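Local coordinates for protein chloride intracellular channel Clic (Drosophila melanogaster, PDB 2YV7) that might insert into membranes and form chloride ion channels whose activity depends on pH, and may play a role in ethanol sensitivity, at residues D49-L52 with L53-K57; N127-V130 with K131-M135; R181-H184 with I185-G189; Q213-A216 with F217-S220. All coordinates share one frame; numbering follows the deposited sequence.

All four contacts are local, within short helical stretches whose two segments join without a gap, so none closes a long loop and none nests in or crosses another; they follow in series along the chain. Interaction 1 comes first, at the C-terminal end of helix 41-55 in the thioredoxin-like domain. Interaction 2 opens helix 128-136 and interaction 3 lies within helix 173-193; these two touch, with L132 packed on H184 and I185. Interaction 4 forms helix 215-220, which returns to interaction 1 through Y51 against A216 and Q219, and meets interaction 3 where F217 reaches Q183. Interactions 1 and 2 do not touch, their centres about 29 Å apart.

Interaction 1: residues D49-L52 with L53-K57; sequences DLYL and LAELK
The Y51 ring meets the carboxylate of E55 one turn further along helix 41-55: OE2 of E55 sits at the ring edge, in its plane, 3.3 Å from CE1 of Y51. Ring and carboxylate planes are turned 68° apart. The chain of E55, extended beyond CG, also brings its CG to 3.6 Å from CE1 of Y51. On the tyrosine side, chi1 of -168° directs the ring outward, beside its own carbonyl carbon, where E55 can reach its edge. A216 and Q219 of helix 215-220 also pack against this tyrosine.

The other carboxylate oxygen works through water. One water donates to E55 OE1 at 2.6 Å and to the carbonyl O of L52 at 2.9 Å, so that carbonyl, which also accepts from L56 N at 3.3 Å, has two partners. The bonds from A54 N to L50 O and from E55 N to Y51 O are shorter, each 2.8 Å. The helix then ends in a Schellman motif: K57 has positive phi, and its N bonds to A54 O at 2.9 Å.

L52 and L53 are buried, both touching L114, while E55 and L56 are exposed. The carboxylate thus has one oxygen against the polarised C-H edge of an aromatic ring and the other on water, an arrangement consistent with a charged glutamate near the end of the helix, within a segment predicted to become transmembrane after insertion.

Interaction 2: residues N127-V130 with K131-M135; sequences NLYV and KLKLM
Y129 and K133 meet across one turn at the start of helix 128-136, where CG of the lysine lies over one face of the ring and the rest of the chain continues past the CE2 and CD2 rim. K133 CG makes the CH-pi contact, 4.0 Å from the ring centroid and displaced toward the rim, and CD follows at 3.5 Å from CE2 of Y129. A bend in the lysine at chi3 (-67°) keeps CE and NZ close to the same ring, with NZ 3.7 Å from CE2 of Y129; the two side chains cross at about a right angle. L132 CD2 approaches the ring obliquely.

The polar atoms are satisfied unevenly. The carbonyl of Y129 receives K133 N at 3.0 Å in a nearly straight bond (170°), and that of V130 receives L134 N at 2.9 Å. At the first turn, the carbonyl of L128 takes two weak bonds, from K131 N at 3.1 Å and L132 N at 3.4 Å. N127 occupies the N-cap position, but its side chain makes no capping bond. The hydroxyl of Y129 is hydrogen-bonded beyond this turn, to the hydroxyl of Y231. K131 runs extended past the carbonyl O of N127, its CG 3.6 Å from that oxygen.

V130, K133 and L134 lie on the surface, whereas L128 and L132 face inward. L128 packs on L147 of helix 141-161, and L132 on H184 and I185 of helix 173-193, so the short helix is set against both long helices of the all-helical domain.

Interaction 3: residues R181-H184 with I185-G189; sequences RLQH and IRVAG
Q183 and V187 face each other one turn apart on helix 173-193, the amide end of the glutamine lying 3.8 Å away, NE2 to CG2 of V187. A bend at chi2 (73°) turns the end of the glutamine onward, toward V187, and the side chains pass at an angle. The helical hydrogen bonds beneath them are short: V187 N to Q183 O is 2.9 Å, with an N-H...O angle of 169°, and A188 N to H184 O is 2.8 Å. Side chains also press on backbone carbonyls, with A188 CB 3.2 Å from H184 O and I185 CG1 3.3 Å from R181 O.

The looser part is the apolar flank, where L182 CD2 and I185 CD1 approach only to 4.4 Å. No solvent side accompanies it, for every residue of this turn is buried. The polar ends are satisfied from outside: Q183 OE1 by the hydroxyl of Y212 and NE2 by the carbonyl of T251, while H184 NE2 bonds to the carbonyl of A39, a link to the N-terminal domain. R186 reaches the carbonyl of Y253 and makes a cation-pi contact with its ring.

Helices 128-136, 202-212 and 224-235 all pack against this turn. A buried central helix ringed by others is what the C-terminal domain of the GST fold provides, and this turn is part of it.

Interaction 4: residues Q213-A216 with F217-S220; sequences QLDA and FTQS
L214 and T218 join at the first turn of helix 215-220, where T218 N bonds to L214 O at 3.0 Å, almost straight (170°), and Q219 N follows to D215 O at 2.8 Å. L214 holds the N-cap position.

The side chains lie close along the turn. L214 CB meets F217 CB at 4.1 Å; the F217 ring, with CG anti to the backbone N (chi1 -179°), turns away to pack on M179 and Q183 of helix 173-193. T218 CG2 rests 3.3 Å from L214 O, and Q219 CG lies 3.1 Å from D215 O.

S220 has its hydroxyl between its own N and carbonyl carbon (chi1 73°), which brings OG within 2.8 Å of A216 O and 3.1 Å of F217 O.

The backbone N of S220 bonds to F217 O and only weakly to A216 O, so the hydroxyl sits where the regular helical bonding weakens. The buried hydroxyl lies close to both carbonyls, and its oxygen takes the hydrogen bond from NE2 of Q44, on helix 41-55, that joins this helix to the N-terminal domain.

Interaction 1: residues D49-L52 with L53-K57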
ATOM      1  N   ASP A  49       0.781   2.468  -7.674  1.00 23.44           N
ATOM      2  CA  ASP A  49       1.723   2.969  -8.713  1.00 24.00           C
ATOM      3  C   ASP A  49       0.987   2.986 -10.043  1.00 28.01           C
ATOM      4  O   ASP A  49       0.977   4.006 -10.749  1.00 28.34           O
ATOM      5  CB  ASP A  49       2.930   2.033  -8.812  1.00 24.85           C
ATOM      6  CG  ASP A  49       3.903   2.233  -7.687  1.00 26.77           C
ATOM      7  OD1 ASP A  49       3.952   3.361  -7.199  1.00 27.19           O
ATOM      8  OD2 ASP A  49       4.658   1.315  -7.449  1.00 27.00           O
ATOM      9  N   LEU A  50       0.310   1.883 -10.334  1.00 27.50           N
ATOM     10  CA  LEU A  50      -0.321   1.786 -11.679  1.00 26.66           C
ATOM     11  C   LEU A  50      -1.522   2.743 -11.842  1.00 30.27           C
ATOM     12  O   LEU A  50      -1.785   3.311 -12.915  1.00 30.67           O
ATOM     13  CB  LEU A  50      -0.687   0.326 -11.930  1.00 27.12           C
ATOM     14  CG  LEU A  50       0.511  -0.590 -12.164  1.00 21.24           C
ATOM     15  CD1 LEU A  50       0.124  -2.118 -11.991  1.00 28.82           C
ATOM     16  CD2 LEU A  50       1.220  -0.319 -13.514  1.00 26.13           C
ATOM     17  N   TYR A  51      -2.272   2.909 -10.762  1.00 25.96           N
ATOM     18  CA  TYR A  51      -3.400   3.821 -10.756  1.00 27.54           C
ATOM     19  C   TYR A  51      -2.915   5.228 -11.053  1.00 30.74           C
ATOM     20  O   TYR A  51      -3.562   5.962 -11.830  1.00 29.96           O
ATOM     21  CB  TYR A  51      -4.179   3.719  -9.415  1.00 30.82           C
ATOM     22  CG  TYR A  51      -5.517   4.430  -9.463  1.00 29.95           C
ATOM     23  CD1 TYR A  51      -5.576   5.824  -9.394  1.00 28.64           C
ATOM     24  CD2 TYR A  51      -6.720   3.699  -9.636  1.00 32.25           C
ATOM     25  CE1 TYR A  51      -6.765   6.484  -9.489  1.00 34.26           C
ATOM     26  CE2 TYR A  51      -7.935   4.358  -9.705  1.00 32.52           C
ATOM     27  CZ  TYR A  51      -7.935   5.759  -9.635  1.00 33.50           C
ATOM     28  OH  TYR A  51      -9.089   6.477  -9.726  1.00 36.87           O
ATOM     29  N   LEU A  52      -1.800   5.653 -10.421  1.00 24.93           N
ATOM     30  CA  LEU A  52      -1.279   6.975 -10.653  1.00 25.79           C
ATOM     31  C   LEU A  52      -0.899   7.136 -12.147  1.00 29.18           C
ATOM     32  O   LEU A  52      -1.081   8.188 -12.709  1.00 34.28           O
ATOM     33  CB  LEU A  52      -0.034   7.241  -9.789  1.00 29.37           C
ATOM     34  CG  LEU A  52      -0.237   7.318  -8.247  1.00 28.59           C
ATOM     35  CD1 LEU A  52       1.125   7.315  -7.541  1.00 30.60           C
ATOM     36  CD2 LEU A  52      -1.066   8.516  -7.873  1.00 31.34           C
ATOM     37  N   LEU A  53      -0.329   6.103 -12.722  1.00 29.90           N
ATOM     38  CA  LEU A  53       0.116   6.136 -14.152  1.00 31.85           C
ATOM     39  C   LEU A  53      -1.086   6.177 -15.114  1.00 36.06           C
ATOM     40  O   LEU A  53      -1.083   6.890 -16.132  1.00 39.14           O
ATOM     41  CB  LEU A  53       0.999   4.944 -14.438  1.00 33.47           C
ATOM     42  CG  LEU A  53       2.377   4.950 -13.727  1.00 33.60           C
ATOM     43  CD1 LEU A  53       3.249   3.792 -14.218  1.00 34.77           C
ATOM     44  CD2 LEU A  53       3.089   6.310 -13.939  1.00 34.38           C
ATOM     45  N   ALA A  54      -2.134   5.480 -14.725  1.00 34.75           N
ATOM     46  CA  ALA A  54      -3.385   5.431 -15.487  1.00 34.21           C
ATOM     47  C   ALA A  54      -4.154   6.747 -15.354  1.00 40.50           C
ATOM     48  O   ALA A  54      -4.770   7.217 -16.306  1.00 37.76           O
ATOM     49  CB  ALA A  54      -4.216   4.232 -15.022  1.00 35.57           C
ATOM     50  N   GLU A  55      -4.114   7.372 -14.179  1.00 39.23           N
ATOM     51  CA  GLU A  55      -4.614   8.733 -14.069  1.00 36.88           C
ATOM     52  C   GLU A  55      -3.945   9.694 -15.042  1.00 41.57           C
ATOM     53  O   GLU A  55      -4.580  10.637 -15.544  1.00 41.75           O
ATOM     54  CB  GLU A  55      -4.341   9.261 -12.665  1.00 40.88           C
ATOM     55  CG  GLU A  55      -5.402   9.001 -11.700  1.00 45.23           C
ATOM     56  CD  GLU A  55      -5.091   9.670 -10.367  1.00 45.24           C
ATOM     57  OE1 GLU A  55      -3.947  10.172 -10.182  1.00 48.54           O
ATOM     58  OE2 GLU A  55      -5.995   9.687  -9.512  1.00 49.05           O
ATOM     59  N   LEU A  56      -2.653   9.484 -15.266  1.00 42.05           N
ATOM     60  CA  LEU A  56      -1.844  10.309 -16.153  1.00 45.25           C
ATOM     61  C   LEU A  56      -2.075   9.905 -17.610  1.00 49.16           C
ATOM     62  O   LEU A  56      -1.500  10.483 -18.532  1.00 53.34           O
ATOM     63  CB  LEU A  56      -0.362  10.195 -15.776  1.00 45.28           C
ATOM     64  CG  LEU A  56       0.103  11.044 -14.579  1.00 49.20           C
ATOM     65  CD1 LEU A  56       1.446  10.585 -14.043  1.00 46.59           C
ATOM     66  CD2 LEU A  56       0.159  12.534 -14.917  1.00 46.47           C
ATOM     67  N   LYS A  57      -2.948   8.918 -17.785  1.00 48.28           N
ATOM     68  CA  LYS A  57      -3.370   8.386 -19.083  1.00 51.31           C
ATOM     69  C   LYS A  57      -2.238   7.819 -19.965  1.00 50.61           C
ATOM     70  O   LYS A  57      -2.342   7.807 -21.208  1.00 51.44           O
ATOM     71  CB  LYS A  57      -4.278   9.389 -19.833  1.00 53.93           C
ATOM     72  CG  LYS A  57      -5.515   9.822 -19.026  1.00 55.34           C
ATOM     73  CD  LYS A  57      -6.691  10.128 -19.928  1.00 57.06           C
ATOM     74  CE  LYS A  57      -7.818  10.886 -19.195  1.00 58.63           C
ATOM     75  NZ  LYS A  57      -8.727  11.631 -20.151  1.00 58.27           N
TER
HETATM   76  O   HOH W   1      -1.610  10.584 -11.132  1.00 43.75           O

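Interaction 2: residues N127-V130 with K131-M135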
ATOM      1  N   ASN A 127      12.348  -1.049   6.466  1.00 24.23           N
ATOM      2  CA  ASN A 127      12.129  -1.912   7.642  1.00 26.00           C
ATOM      3  C   ASN A 127      10.981  -1.455   8.555  1.00 28.03           C
ATOM      4  O   ASN A 127      10.820  -1.935   9.670  1.00 27.30           O
ATOM      5  CB  ASN A 127      13.426  -2.004   8.498  1.00 29.82           C
ATOM      6  CG  ASN A 127      14.549  -2.828   7.825  1.00 32.78           C
ATOM      7  OD1 ASN A 127      15.749  -2.495   7.959  1.00 35.64           O
ATOM      8  ND2 ASN A 127      14.181  -3.885   7.121  1.00 30.49           N
ATOM      9  N   LEU A 128      10.135  -0.564   8.071  1.00 25.49           N
ATOM     10  CA  LEU A 128       9.008  -0.110   8.875  1.00 26.29           C
ATOM     11  C   LEU A 128       8.042  -1.249   9.166  1.00 27.17           C
ATOM     12  O   LEU A 128       7.611  -1.501  10.318  1.00 26.56           O
ATOM     13  CB  LEU A 128       8.304   1.063   8.165  1.00 23.94           C
ATOM     14  CG  LEU A 128       7.021   1.573   8.820  1.00 24.60           C
ATOM     15  CD1 LEU A 128       7.415   2.144  10.203  1.00 23.19           C
ATOM     16  CD2 LEU A 128       6.337   2.645   7.953  1.00 23.88           C
ATOM     17  N   TYR A 129       7.763  -2.027   8.140  1.00 26.57           N
ATOM     18  CA  TYR A 129       6.836  -3.112   8.329  1.00 29.00           C
ATOM     19  C   TYR A 129       7.244  -4.216   9.322  1.00 27.18           C
ATOM     20  O   TYR A 129       6.390  -4.639  10.103  1.00 29.18           O
ATOM     21  CB  TYR A 129       6.483  -3.724   7.007  1.00 30.19           C
ATOM     22  CG  TYR A 129       5.324  -4.673   7.145  1.00 32.29           C
ATOM     23  CD1 TYR A 129       4.101  -4.242   7.637  1.00 32.14           C
ATOM     24  CD2 TYR A 129       5.468  -5.984   6.774  1.00 34.31           C
ATOM     25  CE1 TYR A 129       3.035  -5.153   7.731  1.00 34.06           C
ATOM     26  CE2 TYR A 129       4.424  -6.887   6.858  1.00 35.63           C
ATOM     27  CZ  TYR A 129       3.228  -6.463   7.353  1.00 32.80           C
ATOM     28  OH  TYR A 129       2.185  -7.390   7.433  1.00 36.51           O
ATOM     29  N   VAL A 130       8.517  -4.655   9.349  1.00 22.35           N
ATOM     30  CA  VAL A 130       8.850  -5.673  10.358  1.00 29.37           C
ATOM     31  C   VAL A 130       8.571  -5.157  11.798  1.00 26.27           C
ATOM     32  O   VAL A 130       8.152  -5.914  12.674  1.00 28.27           O
ATOM     33  CB  VAL A 130      10.291  -6.199  10.194  1.00 33.69           C
ATOM     34  CG1 VAL A 130      11.233  -5.133  10.477  1.00 35.62           C
ATOM     35  CG2 VAL A 130      10.525  -7.369  11.111  1.00 37.42           C
ATOM     36  N   LYS A 131       8.698  -3.831  12.018  1.00 24.62           N
ATOM     37  CA  LYS A 131       8.414  -3.264  13.304  1.00 23.07           C
ATOM     38  C   LYS A 131       6.947  -3.456  13.688  1.00 22.55           C
ATOM     39  O   LYS A 131       6.668  -3.745  14.855  1.00 24.68           O
ATOM     40  CB  LYS A 131       8.812  -1.777  13.377  1.00 25.75           C
ATOM     41  CG  LYS A 131      10.364  -1.673  13.274  1.00 26.99           C
ATOM     42  CD  LYS A 131      10.871  -0.269  13.281  1.00 32.67           C
ATOM     43  CE  LYS A 131      12.326  -0.298  12.643  1.00 30.50           C
ATOM     44  NZ  LYS A 131      12.872   1.072  12.545  1.00 39.06           N
ATOM     45  N   LEU A 132       6.042  -3.280  12.717  1.00 24.71           N
ATOM     46  CA  LEU A 132       4.607  -3.548  12.955  1.00 22.96           C
ATOM     47  C   LEU A 132       4.399  -4.985  13.251  1.00 25.77           C
ATOM     48  O   LEU A 132       3.795  -5.346  14.258  1.00 26.17           O
ATOM     49  CB  LEU A 132       3.747  -3.073  11.767  1.00 26.04           C
ATOM     50  CG  LEU A 132       2.265  -3.510  11.920  1.00 28.42           C
ATOM     51  CD1 LEU A 132       1.593  -2.917  13.154  1.00 25.25           C
ATOM     52  CD2 LEU A 132       1.426  -3.230  10.635  1.00 28.28           C
ATOM     53  N   LYS A 133       4.931  -5.860  12.406  1.00 24.80           N
ATOM     54  CA  LYS A 133       4.844  -7.289  12.709  1.00 27.02           C
ATOM     55  C   LYS A 133       5.252  -7.692  14.127  1.00 28.64           C
ATOM     56  O   LYS A 133       4.550  -8.470  14.774  1.00 28.79           O
ATOM     57  CB  LYS A 133       5.650  -8.102  11.662  1.00 28.39           C
ATOM     58  CG  LYS A 133       4.937  -8.045  10.350  1.00 35.57           C
ATOM     59  CD  LYS A 133       5.416  -9.090   9.370  1.00 41.42           C
ATOM     60  CE  LYS A 133       6.820  -8.845   8.928  1.00 40.21           C
ATOM     61  NZ  LYS A 133       7.052  -9.395   7.533  1.00 48.43           N
ATOM     62  N   LEU A 134       6.377  -7.183  14.604  1.00 26.54           N
ATOM     63  CA  LEU A 134       6.868  -7.603  15.922  1.00 29.57           C
ATOM     64  C   LEU A 134       5.964  -7.107  17.048  1.00 23.96           C
ATOM     65  O   LEU A 134       5.833  -7.748  18.105  1.00 31.77           O
ATOM     66  CB  LEU A 134       8.270  -7.072  16.090  1.00 29.16           C
ATOM     67  CG  LEU A 134       9.339  -7.698  15.185  1.00 30.87           C
ATOM     68  CD1 LEU A 134      10.574  -6.990  15.588  1.00 30.40           C
ATOM     69  CD2 LEU A 134       9.498  -9.233  15.384  1.00 32.60           C
ATOM     70  N   MET A 135       5.353  -5.942  16.846  1.00 26.09           N
ATOM     71  CA  MET A 135       4.465  -5.344  17.846  1.00 28.43           C
ATOM     72  C   MET A 135       3.196  -6.142  17.991  1.00 28.25           C
ATOM     73  O   MET A 135       2.610  -6.270  19.088  1.00 26.71           O
ATOM     74  CB  MET A 135       4.043  -3.975  17.318  1.00 29.72           C
ATOM     75  CG  MET A 135       4.902  -2.922  17.537  1.00 34.49           C
ATOM     76  SD  MET A 135       3.947  -1.580  16.789  1.00 42.29           S
ATOM     77  CE  MET A 135       2.450  -1.558  17.746  1.00 27.92           C
TER

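Interaction 3: residues R181-H184 with I185-G189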
ATOM      1  N   ARG A 181       1.446   0.789   4.430  1.00 18.54           N
ATOM      2  CA  ARG A 181       1.926   0.357   5.783  1.00 19.06           C
ATOM      3  C   ARG A 181       1.335   1.233   6.899  1.00 20.09           C
ATOM      4  O   ARG A 181       1.020   0.739   7.932  1.00 21.73           O
ATOM      5  CB  ARG A 181       3.471   0.359   5.813  1.00 21.70           C
ATOM      6  CG  ARG A 181       4.034  -0.757   4.920  1.00 19.78           C
ATOM      7  CD  ARG A 181       5.459  -0.369   4.404  1.00 22.93           C
ATOM      8  NE  ARG A 181       5.934  -1.601   3.783  1.00 23.03           N
ATOM      9  CZ  ARG A 181       5.533  -2.041   2.570  1.00 26.10           C
ATOM     10  NH1 ARG A 181       4.692  -1.311   1.846  1.00 22.60           N
ATOM     11  NH2 ARG A 181       6.008  -3.201   2.105  1.00 26.17           N
ATOM     12  N   LEU A 182       1.145   2.547   6.691  1.00 18.15           N
ATOM     13  CA  LEU A 182       0.500   3.404   7.688  1.00 19.91           C
ATOM     14  C   LEU A 182      -0.928   2.940   7.971  1.00 22.65           C
ATOM     15  O   LEU A 182      -1.377   2.840   9.145  1.00 20.97           O
ATOM     16  CB  LEU A 182       0.508   4.864   7.193  1.00 19.42           C
ATOM     17  CG  LEU A 182       1.890   5.528   7.144  1.00 19.94           C
ATOM     18  CD1 LEU A 182       1.667   6.930   6.730  1.00 20.67           C
ATOM     19  CD2 LEU A 182       2.442   5.595   8.651  1.00 20.51           C
ATOM     20  N   GLN A 183      -1.605   2.535   6.929  1.00 21.56           N
ATOM     21  CA  GLN A 183      -2.961   2.010   7.122  1.00 20.83           C
ATOM     22  C   GLN A 183      -2.987   0.675   7.910  1.00 19.93           C
ATOM     23  O   GLN A 183      -3.815   0.572   8.840  1.00 23.50           O
ATOM     24  CB  GLN A 183      -3.646   1.865   5.734  1.00 21.37           C
ATOM     25  CG  GLN A 183      -5.159   1.517   5.917  1.00 20.40           C
ATOM     26  CD  GLN A 183      -6.000   2.717   6.403  1.00 27.29           C
ATOM     27  OE1 GLN A 183      -5.478   3.789   6.636  1.00 23.52           O
ATOM     28  NE2 GLN A 183      -7.349   2.526   6.523  1.00 26.99           N
ATOM     29  N   HIS A 184      -2.071  -0.289   7.680  1.00 17.91           N
ATOM     30  CA  HIS A 184      -2.051  -1.515   8.484  1.00 22.54           C
ATOM     31  C   HIS A 184      -1.664  -1.166   9.922  1.00 19.93           C
ATOM     32  O   HIS A 184      -2.186  -1.706  10.856  1.00 21.80           O
ATOM     33  CB  HIS A 184      -1.010  -2.478   7.909  1.00 22.82           C
ATOM     34  CG  HIS A 184      -1.475  -3.253   6.712  1.00 23.26           C
ATOM     35  ND1 HIS A 184      -2.063  -2.653   5.604  1.00 24.28           N
ATOM     36  CD2 HIS A 184      -1.319  -4.559   6.392  1.00 20.85           C
ATOM     37  CE1 HIS A 184      -2.360  -3.598   4.710  1.00 21.89           C
ATOM     38  NE2 HIS A 184      -1.851  -4.735   5.132  1.00 24.14           N
ATOM     39  N   ILE A 185      -0.721  -0.230  10.085  1.00 17.23           N
ATOM     40  CA  ILE A 185      -0.346   0.250  11.443  1.00 17.63           C
ATOM     41  C   ILE A 185      -1.566   0.774  12.187  1.00 20.18           C
ATOM     42  O   ILE A 185      -1.786   0.301  13.309  1.00 22.38           O
ATOM     43  CB  ILE A 185       0.756   1.312  11.378  1.00 22.04           C
ATOM     44  CG1 ILE A 185       2.107   0.654  11.007  1.00 21.91           C
ATOM     45  CG2 ILE A 185       0.965   1.972  12.754  1.00 24.99           C
ATOM     46  CD1 ILE A 185       3.189   1.756  10.644  1.00 23.02           C
ATOM     47  N   ARG A 186      -2.343   1.655  11.576  1.00 20.42           N
ATOM     48  CA  ARG A 186      -3.531   2.222  12.211  1.00 25.08           C
ATOM     49  C   ARG A 186      -4.511   1.114  12.513  1.00 24.01           C
ATOM     50  O   ARG A 186      -4.946   0.959  13.664  1.00 24.23           O
ATOM     51  CB  ARG A 186      -4.226   3.270  11.336  1.00 22.78           C
ATOM     52  CG  ARG A 186      -3.464   4.555  11.136  1.00 24.86           C
ATOM     53  CD  ARG A 186      -4.396   5.628  10.626  1.00 29.09           C
ATOM     54  NE  ARG A 186      -5.424   6.006  11.623  1.00 28.65           N
ATOM     55  CZ  ARG A 186      -6.418   6.855  11.354  1.00 26.98           C
ATOM     56  NH1 ARG A 186      -6.607   7.396  10.123  1.00 24.24           N
ATOM     57  NH2 ARG A 186      -7.247   7.149  12.342  1.00 28.31           N
ATOM     58  N   VAL A 187      -4.871   0.328  11.500  1.00 23.34           N
ATOM     59  CA  VAL A 187      -5.996  -0.632  11.687  1.00 22.71           C
ATOM     60  C   VAL A 187      -5.629  -1.818  12.573  1.00 21.99           C
ATOM     61  O   VAL A 187      -6.339  -2.129  13.548  1.00 22.83           O
ATOM     62  CB  VAL A 187      -6.531  -1.069  10.284  1.00 20.72           C
ATOM     63  CG1 VAL A 187      -7.555  -2.167  10.419  1.00 24.32           C
ATOM     64  CG2 VAL A 187      -7.115   0.182   9.538  1.00 23.94           C
ATOM     65  N   ALA A 188      -4.515  -2.480  12.243  1.00 20.31           N
ATOM     66  CA  ALA A 188      -4.141  -3.679  12.957  1.00 19.65           C
ATOM     67  C   ALA A 188      -3.529  -3.286  14.307  1.00 22.67           C
ATOM     68  O   ALA A 188      -3.736  -3.956  15.280  1.00 23.94           O
ATOM     69  CB  ALA A 188      -3.141  -4.498  12.197  1.00 22.12           C
ATOM     70  N   GLY A 189      -2.709  -2.237  14.318  1.00 21.92           N
ATOM     71  CA  GLY A 189      -2.162  -1.676  15.567  1.00 19.84           C
ATOM     72  C   GLY A 189      -3.242  -1.486  16.641  1.00 22.01           C
ATOM     73  O   GLY A 189      -3.089  -1.961  17.778  1.00 23.87           O
TER

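Interaction 4: residues Q213-A216 with F217-S220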
ATOM      1  N   GLN A 213      -7.537  11.512   0.824  1.00 30.25           N
ATOM      2  CA  GLN A 213      -8.098  12.314  -0.293  1.00 30.95           C
ATOM      3  C   GLN A 213      -7.606  11.805  -1.645  1.00 37.77           C
ATOM      4  O   GLN A 213      -8.050  12.304  -2.691  1.00 34.55           O
ATOM      5  CB  GLN A 213      -7.745  13.798  -0.159  1.00 34.43           C
ATOM      6  CG  GLN A 213      -8.398  14.488   1.009  1.00 38.07           C
ATOM      7  CD  GLN A 213      -7.969  15.958   1.168  1.00 43.54           C
ATOM      8  OE1 GLN A 213      -6.983  16.424   0.558  1.00 44.75           O
ATOM      9  NE2 GLN A 213      -8.692  16.684   2.016  1.00 43.12           N
ATOM     10  N   LEU A 214      -6.713  10.808  -1.639  1.00 32.48           N
ATOM     11  CA  LEU A 214      -6.079  10.372  -2.876  1.00 34.52           C
ATOM     12  C   LEU A 214      -6.828   9.207  -3.514  1.00 33.97           C
ATOM     13  O   LEU A 214      -6.950   8.135  -2.898  1.00 33.22           O
ATOM     14  CB  LEU A 214      -4.614   9.963  -2.574  1.00 36.20           C
ATOM     15  CG  LEU A 214      -3.722   9.711  -3.771  1.00 39.57           C
ATOM     16  CD1 LEU A 214      -3.326  10.997  -4.461  1.00 39.14           C
ATOM     17  CD2 LEU A 214      -2.472   8.919  -3.318  1.00 35.52           C
ATOM     18  N   ASP A 215      -7.268   9.370  -4.765  1.00 36.45           N
ATOM     19  CA  ASP A 215      -8.000   8.281  -5.408  1.00 29.96           C
ATOM     20  C   ASP A 215      -7.200   6.981  -5.466  1.00 24.51           C
ATOM     21  O   ASP A 215      -7.761   5.915  -5.268  1.00 28.53           O
ATOM     22  CB  ASP A 215      -8.483   8.669  -6.801  1.00 39.63           C
ATOM     23  CG  ASP A 215      -9.619   9.687  -6.765  1.00 42.09           C
ATOM     24  OD1 ASP A 215     -10.346   9.773  -5.724  1.00 41.73           O
ATOM     25  OD2 ASP A 215      -9.748  10.431  -7.763  1.00 44.66           O
ATOM     26  N   ALA A 216      -5.897   7.075  -5.727  1.00 25.51           N
ATOM     27  CA  ALA A 216      -5.067   5.864  -5.873  1.00 26.82           C
ATOM     28  C   ALA A 216      -5.109   5.103  -4.563  1.00 23.07           C
ATOM     29  O   ALA A 216      -5.047   3.854  -4.522  1.00 27.66           O
ATOM     30  CB  ALA A 216      -3.641   6.227  -6.226  1.00 25.76           C
ATOM     31  N   PHE A 217      -5.101   5.878  -3.470  1.00 24.31           N
ATOM     32  CA  PHE A 217      -5.164   5.231  -2.167  1.00 23.52           C
ATOM     33  C   PHE A 217      -6.525   4.600  -1.905  1.00 21.59           C
ATOM     34  O   PHE A 217      -6.609   3.432  -1.624  1.00 24.12           O
ATOM     35  CB  PHE A 217      -4.819   6.196  -1.037  1.00 23.36           C
ATOM     36  CG  PHE A 217      -4.868   5.525   0.304  1.00 22.40           C
ATOM     37  CD1 PHE A 217      -3.760   4.765   0.747  1.00 24.67           C
ATOM     38  CD2 PHE A 217      -6.046   5.550   1.072  1.00 23.61           C
ATOM     39  CE1 PHE A 217      -3.780   4.077   2.008  1.00 21.24           C
ATOM     40  CE2 PHE A 217      -6.132   4.859   2.361  1.00 22.40           C
ATOM     41  CZ  PHE A 217      -4.981   4.101   2.826  1.00 24.54           C
ATOM     42  N   THR A 218      -7.574   5.393  -2.001  1.00 26.35           N
ATOM     43  CA  THR A 218      -8.898   4.939  -1.582  1.00 29.81           C
ATOM     44  C   THR A 218      -9.396   3.815  -2.519  1.00 33.80           C
ATOM     45  O   THR A 218      -9.987   2.820  -2.060  1.00 32.65           O
ATOM     46  CB  THR A 218      -9.918   6.112  -1.541  1.00 34.51           C
ATOM     47  OG1 THR A 218     -10.259   6.449  -2.859  1.00 38.72           O
ATOM     48  CG2 THR A 218      -9.405   7.371  -0.887  1.00 30.90           C
ATOM     49  N   GLN A 219      -9.087   3.911  -3.821  1.00 27.73           N
ATOM     50  CA  GLN A 219      -9.425   2.839  -4.733  1.00 31.62           C
ATOM     51  C   GLN A 219      -8.708   1.492  -4.427  1.00 30.10           C
ATOM     52  O   GLN A 219      -9.228   0.412  -4.734  1.00 28.65           O
ATOM     53  CB  GLN A 219      -9.143   3.279  -6.177  1.00 35.68           C
ATOM     54  CG  GLN A 219     -10.031   4.400  -6.638  1.00 43.82           C
ATOM     55  CD  GLN A 219     -11.486   3.969  -6.634  1.00 44.03           C
ATOM     56  OE1 GLN A 219     -11.863   3.010  -7.319  1.00 48.38           O
ATOM     57  NE2 GLN A 219     -12.294   4.622  -5.809  1.00 49.24           N
ATOM     58  N   SER A 220      -7.509   1.547  -3.813  1.00 24.87           N
ATOM     59  CA  SER A 220      -6.744   0.370  -3.636  1.00 24.44           C
ATOM     60  C   SER A 220      -6.778  -0.133  -2.181  1.00 20.34           C
ATOM     61  O   SER A 220      -6.281  -1.195  -1.856  1.00 27.64           O
ATOM     62  CB  SER A 220      -5.288   0.670  -4.044  1.00 26.40           C
ATOM     63  OG  SER A 220      -4.710   1.491  -3.030  1.00 27.20           O
TER